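Local coordinates for conserved uncharacterized archaeal protein (Methanococcus maripaludis S2, PDB 2QZG) that is of unknown function but belongs to the UPF0147 family and folds as a small four-helix protein found as a two-chain assembly, at residues C[16-27]-C[40-48]. Numbering follows the deposited sequence.
Sequences LKNISSMLEEIV and ADNAKNALH
Leu23 lies over the backbone of helix 34-46, its two methyls straddling one turn: CD1 comes to 3.7 Å from the backbone N of Lys44, while CD2 sits against the carbonyl O of Ala40. With CG anti to its own carbonyl carbon (chi1 -77°), the branch also meets the CB atoms of Ala40 and Ala43. Segments 16-27 and 40-46 run antiparallel, axes 8.8 Å apart at closest approach and crossing at -158°, a spacing to which the two alanines probably contribute. One turn on, Ile26 CG2 and Val27 CG2 close on the Ala40 methyl, and Val27 CG2 also reaches Asp41 N at 3.5 Å. At the other end, Leu47 CD1 meets Ile19 CG2 at 3.7 Å, the two side chains crossing at about a right angle.

Alongside this apolar strip Lys44 stretches across Ser20, its CD beside Ser20 O, and bends at chi3 to bring NZ within 2.7 Å of Glu24 OE1. The ammonium meets the carboxylate from above its plane. An alanine in place of Lys44 would probably leave Glu24 without this cation, close to Asp41 OD1, and uncover the side of Ser20.

Ser20 OG turns back to Leu16 O at 2.6 Å; that carbonyl also accepts Ser20 N, from the opposite face of its plane. The edge of the His48 ring faces the hydroxyl, with CE1 3.5 Å from OG, and ND1 donates in the ring plane to Lys44 O, fixing the ring's turn. Helices 54-68 and 76-90 pack against the apolar side, through Leu65 on Leu23 and Leu89 on Leu47. The pairing is thus that of adjacent antiparallel helices in a helical bundle: leucine, isoleucine and alanine inside, Val27 at the margin, and a salt bridge whose lysine probably also eases the Glu24-Asp41 repulsion.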
ATOM      1  N   LEU C  16       9.411  -3.826   6.308  1.00 41.18           N
ATOM      2  CA  LEU C  16       9.450  -3.011   7.523  1.00 42.61           C
ATOM      3  C   LEU C  16      10.108  -1.665   7.314  1.00 41.81           C
ATOM      4  O   LEU C  16       9.592  -0.660   7.777  1.00 42.21           O
ATOM      5  CB  LEU C  16      10.115  -3.764   8.676  1.00 43.72           C
ATOM      6  CG  LEU C  16       9.264  -4.923   9.211  1.00 46.22           C
ATOM      7  CD1 LEU C  16       9.877  -5.519  10.462  1.00 48.96           C
ATOM      8  CD2 LEU C  16       7.798  -4.524   9.441  1.00 47.89           C
ATOM      9  N   LYS C  17      11.232  -1.665   6.608  1.00 41.67           N
ATOM     10  CA  LYS C  17      11.957  -0.454   6.225  1.00 41.66           C
ATOM     11  C   LYS C  17      11.059   0.492   5.433  1.00 40.85           C
ATOM     12  O   LYS C  17      10.977   1.686   5.716  1.00 40.61           O
ATOM     13  CB  LYS C  17      13.179  -0.843   5.380  1.00 41.90           C
ATOM     14  CG  LYS C  17      14.203   0.264   5.192  1.00 44.25           C
ATOM     15  CD  LYS C  17      14.950   0.145   3.853  1.00 46.51           C
ATOM     16  CE  LYS C  17      16.240  -0.651   3.968  1.00 48.81           C
ATOM     17  NZ  LYS C  17      17.450   0.223   4.129  1.00 49.95           N
ATOM     18  N   ASN C  18      10.388  -0.050   4.428  1.00 40.46           N
ATOM     19  CA  ASN C  18       9.541   0.751   3.566  1.00 40.39           C
ATOM     20  C   ASN C  18       8.319   1.316   4.284  1.00 40.20           C
ATOM     21  O   ASN C  18       7.958   2.467   4.067  1.00 39.72           O
ATOM     22  CB  ASN C  18       9.183  -0.034   2.306  1.00 40.10           C
ATOM     23  CG  ASN C  18      10.228   0.141   1.208  1.00 41.59           C
ATOM     24  OD1 ASN C  18      10.348   1.228   0.623  1.00 43.26           O
ATOM     25  ND2 ASN C  18      10.985  -0.918   0.920  1.00 40.64           N
ATOM     26  N   ILE C  19       7.706   0.506   5.152  1.00 40.70           N
ATOM     27  CA  ILE C  19       6.618   0.960   6.022  1.00 41.13           C
ATOM     28  C   ILE C  19       7.072   2.066   6.999  1.00 41.72           C
ATOM     29  O   ILE C  19       6.393   3.085   7.126  1.00 42.23           O
ATOM     30  CB  ILE C  19       5.929  -0.232   6.796  1.00 41.37           C
ATOM     31  CG1 ILE C  19       5.120  -1.119   5.843  1.00 41.08           C
ATOM     32  CG2 ILE C  19       5.032   0.324   7.927  1.00 41.87           C
ATOM     33  CD1 ILE C  19       4.779  -2.528   6.378  1.00 39.81           C
ATOM     34  N   SER C  20       8.214   1.883   7.667  1.00 42.04           N
ATOM     35  CA  SER C  20       8.760   2.882   8.593  1.00 42.80           C
ATOM     36  C   SER C  20       9.024   4.228   7.901  1.00 43.31           C
ATOM     37  O   SER C  20       8.737   5.300   8.449  1.00 41.90           O
ATOM     38  CB  SER C  20      10.079   2.387   9.226  1.00 43.78           C
ATOM     39  OG  SER C  20       9.919   1.061   9.734  1.00 48.00           O
ATOM     40  N   SER C  21       9.611   4.147   6.709  1.00 43.61           N
ATOM     41  CA  SER C  21       9.848   5.300   5.867  1.00 44.56           C
ATOM     42  C   SER C  21       8.539   6.032   5.514  1.00 45.06           C
ATOM     43  O   SER C  21       8.468   7.263   5.574  1.00 44.52           O
ATOM     44  CB  SER C  21      10.571   4.844   4.604  1.00 44.58           C
ATOM     45  OG  SER C  21      10.152   5.598   3.485  1.00 47.61           O
HETATM   46  N   MSE C  22       7.503   5.280   5.152  1.00 44.91           N
HETATM   47  CA  MSE C  22       6.215   5.895   4.836  1.00 47.11           C
HETATM   48  C   MSE C  22       5.612   6.574   6.058  1.00 45.05           C
HETATM   49  O   MSE C  22       5.079   7.678   5.959  1.00 44.15           O
HETATM   50  CB  MSE C  22       5.248   4.877   4.246  1.00 46.05           C
HETATM   51  CG  MSE C  22       5.425   4.654   2.784  1.00 48.17           C
HETATM   52 SE   MSE C  22       4.262   3.162   2.256  1.00 56.59          SE
HETATM   53  CE  MSE C  22       5.356   1.750   2.935  1.00 49.68           C
ATOM     54  N   LEU C  23       5.718   5.917   7.212  1.00 44.73           N
ATOM     55  CA  LEU C  23       5.300   6.508   8.481  1.00 44.42           C
ATOM     56  C   LEU C  23       6.076   7.782   8.812  1.00 45.17           C
ATOM     57  O   LEU C  23       5.500   8.769   9.268  1.00 45.69           O
ATOM     58  CB  LEU C  23       5.411   5.480   9.613  1.00 44.64           C
ATOM     59  CG  LEU C  23       4.291   4.431   9.672  1.00 43.19           C
ATOM     60  CD1 LEU C  23       4.672   3.285  10.610  1.00 41.88           C
ATOM     61  CD2 LEU C  23       2.990   5.070  10.102  1.00 41.70           C
ATOM     62  N   GLU C  24       7.381   7.769   8.576  1.00 45.32           N
ATOM     63  CA  GLU C  24       8.221   8.947   8.841  1.00 45.99           C
ATOM     64  C   GLU C  24       7.823  10.151   7.996  1.00 45.75           C
ATOM     65  O   GLU C  24       7.978  11.298   8.431  1.00 45.86           O
ATOM     66  CB  GLU C  24       9.704   8.609   8.672  1.00 45.76           C
ATOM     67  CG  GLU C  24      10.696   9.650   9.239  1.00 47.78           C
ATOM     68  CD  GLU C  24      10.423  10.056  10.694  1.00 50.85           C
ATOM     69  OE1 GLU C  24      10.102   9.172  11.531  1.00 53.27           O
ATOM     70  OE2 GLU C  24      10.523  11.266  11.002  1.00 48.86           O
ATOM     71  N   GLU C  25       7.299   9.882   6.804  1.00 45.90           N
ATOM     72  CA  GLU C  25       6.814  10.915   5.893  1.00 46.82           C
ATOM     73  C   GLU C  25       5.690  11.738   6.541  1.00 46.40           C
ATOM     74  O   GLU C  25       5.731  12.971   6.535  1.00 46.63           O
ATOM     75  CB  GLU C  25       6.361  10.284   4.568  1.00 46.54           C
ATOM     76  CG  GLU C  25       6.178  11.268   3.403  1.00 48.17           C
ATOM     77  CD  GLU C  25       5.950  10.560   2.061  1.00 48.53           C
ATOM     78  OE1 GLU C  25       5.785   9.321   2.051  1.00 51.26           O
ATOM     79  OE2 GLU C  25       5.940  11.244   1.013  1.00 50.72           O
ATOM     80  N   ILE C  26       4.705  11.052   7.115  1.00 46.19           N
ATOM     81  CA  ILE C  26       3.615  11.697   7.866  1.00 45.50           C
ATOM     82  C   ILE C  26       4.125  12.420   9.121  1.00 45.71           C
ATOM     83  O   ILE C  26       3.642  13.508   9.462  1.00 45.82           O
ATOM     84  CB  ILE C  26       2.592  10.658   8.331  1.00 45.74           C
ATOM     85  CG1 ILE C  26       1.982   9.902   7.119  1.00 45.46           C
ATOM     86  CG2 ILE C  26       1.539  11.309   9.228  1.00 43.78           C
ATOM     87  CD1 ILE C  26       1.082   8.729   7.520  1.00 45.45           C
ATOM     88  N   VAL C  27       5.071  11.792   9.816  1.00 45.73           N
ATOM     89  CA  VAL C  27       5.670  12.362  11.031  1.00 44.92           C
ATOM     90  C   VAL C  27       6.280  13.729  10.736  1.00 44.89           C
ATOM     91  O   VAL C  27       6.089  14.673  11.501  1.00 44.65           O
ATOM     92  CB  VAL C  27       6.693  11.389  11.702  1.00 44.72           C
ATOM     93  CG1 VAL C  27       7.498  12.073  12.845  1.00 44.57           C
ATOM     94  CG2 VAL C  27       5.977  10.162  12.260  1.00 46.09           C
ATOM     95  N   ALA C  40       1.449   8.442  14.092  1.00 44.48           N
ATOM     96  CA  ALA C  40       2.285   7.810  13.082  1.00 45.22           C
ATOM     97  C   ALA C  40       3.699   7.496  13.625  1.00 45.56           C
ATOM     98  O   ALA C  40       4.376   6.567  13.169  1.00 45.19           O
ATOM     99  CB  ALA C  40       2.360   8.686  11.851  1.00 45.42           C
ATOM    100  N   ASP C  41       4.137   8.264  14.610  1.00 45.54           N
ATOM    101  CA  ASP C  41       5.415   7.966  15.249  1.00 45.99           C
ATOM    102  C   ASP C  41       5.254   6.812  16.230  1.00 45.51           C
ATOM    103  O   ASP C  41       6.098   5.910  16.306  1.00 45.36           O
ATOM    104  CB  ASP C  41       6.000   9.207  15.901  1.00 45.92           C
ATOM    105  CG  ASP C  41       7.501   9.217  15.816  1.00 48.49           C
ATOM    106  OD1 ASP C  41       8.021   8.645  14.827  1.00 50.80           O
ATOM    107  OD2 ASP C  41       8.163   9.755  16.733  1.00 48.46           O
ATOM    108  N   ASN C  42       4.123   6.815  16.923  1.00 45.11           N
ATOM    109  CA  ASN C  42       3.749   5.723  17.810  1.00 44.97           C
ATOM    110  C   ASN C  42       3.682   4.383  17.084  1.00 44.24           C
ATOM    111  O   ASN C  42       4.178   3.354  17.574  1.00 42.57           O
ATOM    112  CB  ASN C  42       2.423   6.058  18.484  1.00 45.39           C
ATOM    113  CG  ASN C  42       2.545   7.227  19.456  1.00 46.12           C
ATOM    114  OD1 ASN C  42       3.651   7.607  19.846  1.00 46.64           O
ATOM    115  ND2 ASN C  42       1.415   7.798  19.844  1.00 44.85           N
ATOM    116  N   ALA C  43       3.079   4.406  15.899  1.00 44.61           N
ATOM    117  CA  ALA C  43       2.960   3.209  15.064  1.00 44.49           C
ATOM    118  C   ALA C  43       4.342   2.734  14.614  1.00 45.08           C
ATOM    119  O   ALA C  43       4.658   1.531  14.657  1.00 45.69           O
ATOM    120  CB  ALA C  43       2.089   3.511  13.861  1.00 44.38           C
ATOM    121  N   LYS C  44       5.172   3.690  14.203  1.00 44.69           N
ATOM    122  CA  LYS C  44       6.524   3.396  13.758  1.00 45.36           C
ATOM    123  C   LYS C  44       7.378   2.755  14.866  1.00 45.54           C
ATOM    124  O   LYS C  44       8.098   1.783  14.614  1.00 45.72           O
ATOM    125  CB  LYS C  44       7.169   4.669  13.203  1.00 45.64           C
ATOM    126  CG  LYS C  44       8.490   4.426  12.508  1.00 48.03           C
ATOM    127  CD  LYS C  44       9.155   5.732  12.080  1.00 51.65           C
ATOM    128  CE  LYS C  44      10.643   5.638  12.330  1.00 52.89           C
ATOM    129  NZ  LYS C  44      11.435   6.854  11.974  1.00 55.60           N
ATOM    130  N   ASN C  45       7.297   3.289  16.088  1.00 45.08           N
ATOM    131  CA  ASN C  45       8.029   2.704  17.204  1.00 45.54           C
ATOM    132  C   ASN C  45       7.468   1.356  17.654  1.00 45.09           C
ATOM    133  O   ASN C  45       8.209   0.525  18.142  1.00 44.92           O
ATOM    134  CB  ASN C  45       8.098   3.678  18.388  1.00 45.45           C
ATOM    135  CG  ASN C  45       8.915   4.912  18.072  1.00 46.71           C
ATOM    136  OD1 ASN C  45       9.975   4.826  17.466  1.00 48.06           O
ATOM    137  ND2 ASN C  45       8.426   6.065  18.489  1.00 47.14           N
ATOM    138  N   ALA C  46       6.160   1.165  17.508  1.00 45.39           N
ATOM    139  CA  ALA C  46       5.518  -0.138  17.763  1.00 46.33           C
ATOM    140  C   ALA C  46       6.144  -1.269  16.938  1.00 47.04           C
ATOM    141  O   ALA C  46       6.270  -2.393  17.420  1.00 47.04           O
ATOM    142  CB  ALA C  46       4.007  -0.055  17.499  1.00 45.61           C
ATOM    143  N   LEU C  47       6.549  -0.956  15.707  1.00 48.47           N
ATOM    144  CA  LEU C  47       7.182  -1.932  14.795  1.00 49.84           C
ATOM    145  C   LEU C  47       8.543  -2.417  15.240  1.00 50.69           C
ATOM    146  O   LEU C  47       8.998  -3.464  14.789  1.00 51.10           O
ATOM    147  CB  LEU C  47       7.333  -1.361  13.387  1.00 49.65           C
ATOM    148  CG  LEU C  47       6.072  -1.156  12.577  1.00 49.70           C
ATOM    149  CD1 LEU C  47       6.419  -0.506  11.248  1.00 51.28           C
ATOM    150  CD2 LEU C  47       5.367  -2.498  12.364  1.00 50.79           C
ATOM    151  N   HIS C  48       9.194  -1.639  16.095  1.00 52.08           N
ATOM    152  CA  HIS C  48      10.513  -1.960  16.592  1.00 53.55           C
ATOM    153  C   HIS C  48      10.471  -2.367  18.063  1.00 53.45           C
ATOM    154  O   HIS C  48      11.488  -2.364  18.748  1.00 53.54           O
ATOM    155  CB  HIS C  48      11.446  -0.762  16.360  1.00 54.61           C
ATOM    156  CG  HIS C  48      11.594  -0.404  14.913  1.00 57.17           C
ATOM    157  ND1 HIS C  48      10.671   0.362  14.235  1.00 59.38           N
ATOM    158  CD2 HIS C  48      12.540  -0.746  14.002  1.00 59.44           C
ATOM    159  CE1 HIS C  48      11.050   0.493  12.976  1.00 60.40           C
ATOM    160  NE2 HIS C  48      12.179  -0.174  12.808  1.00 60.54           N
TER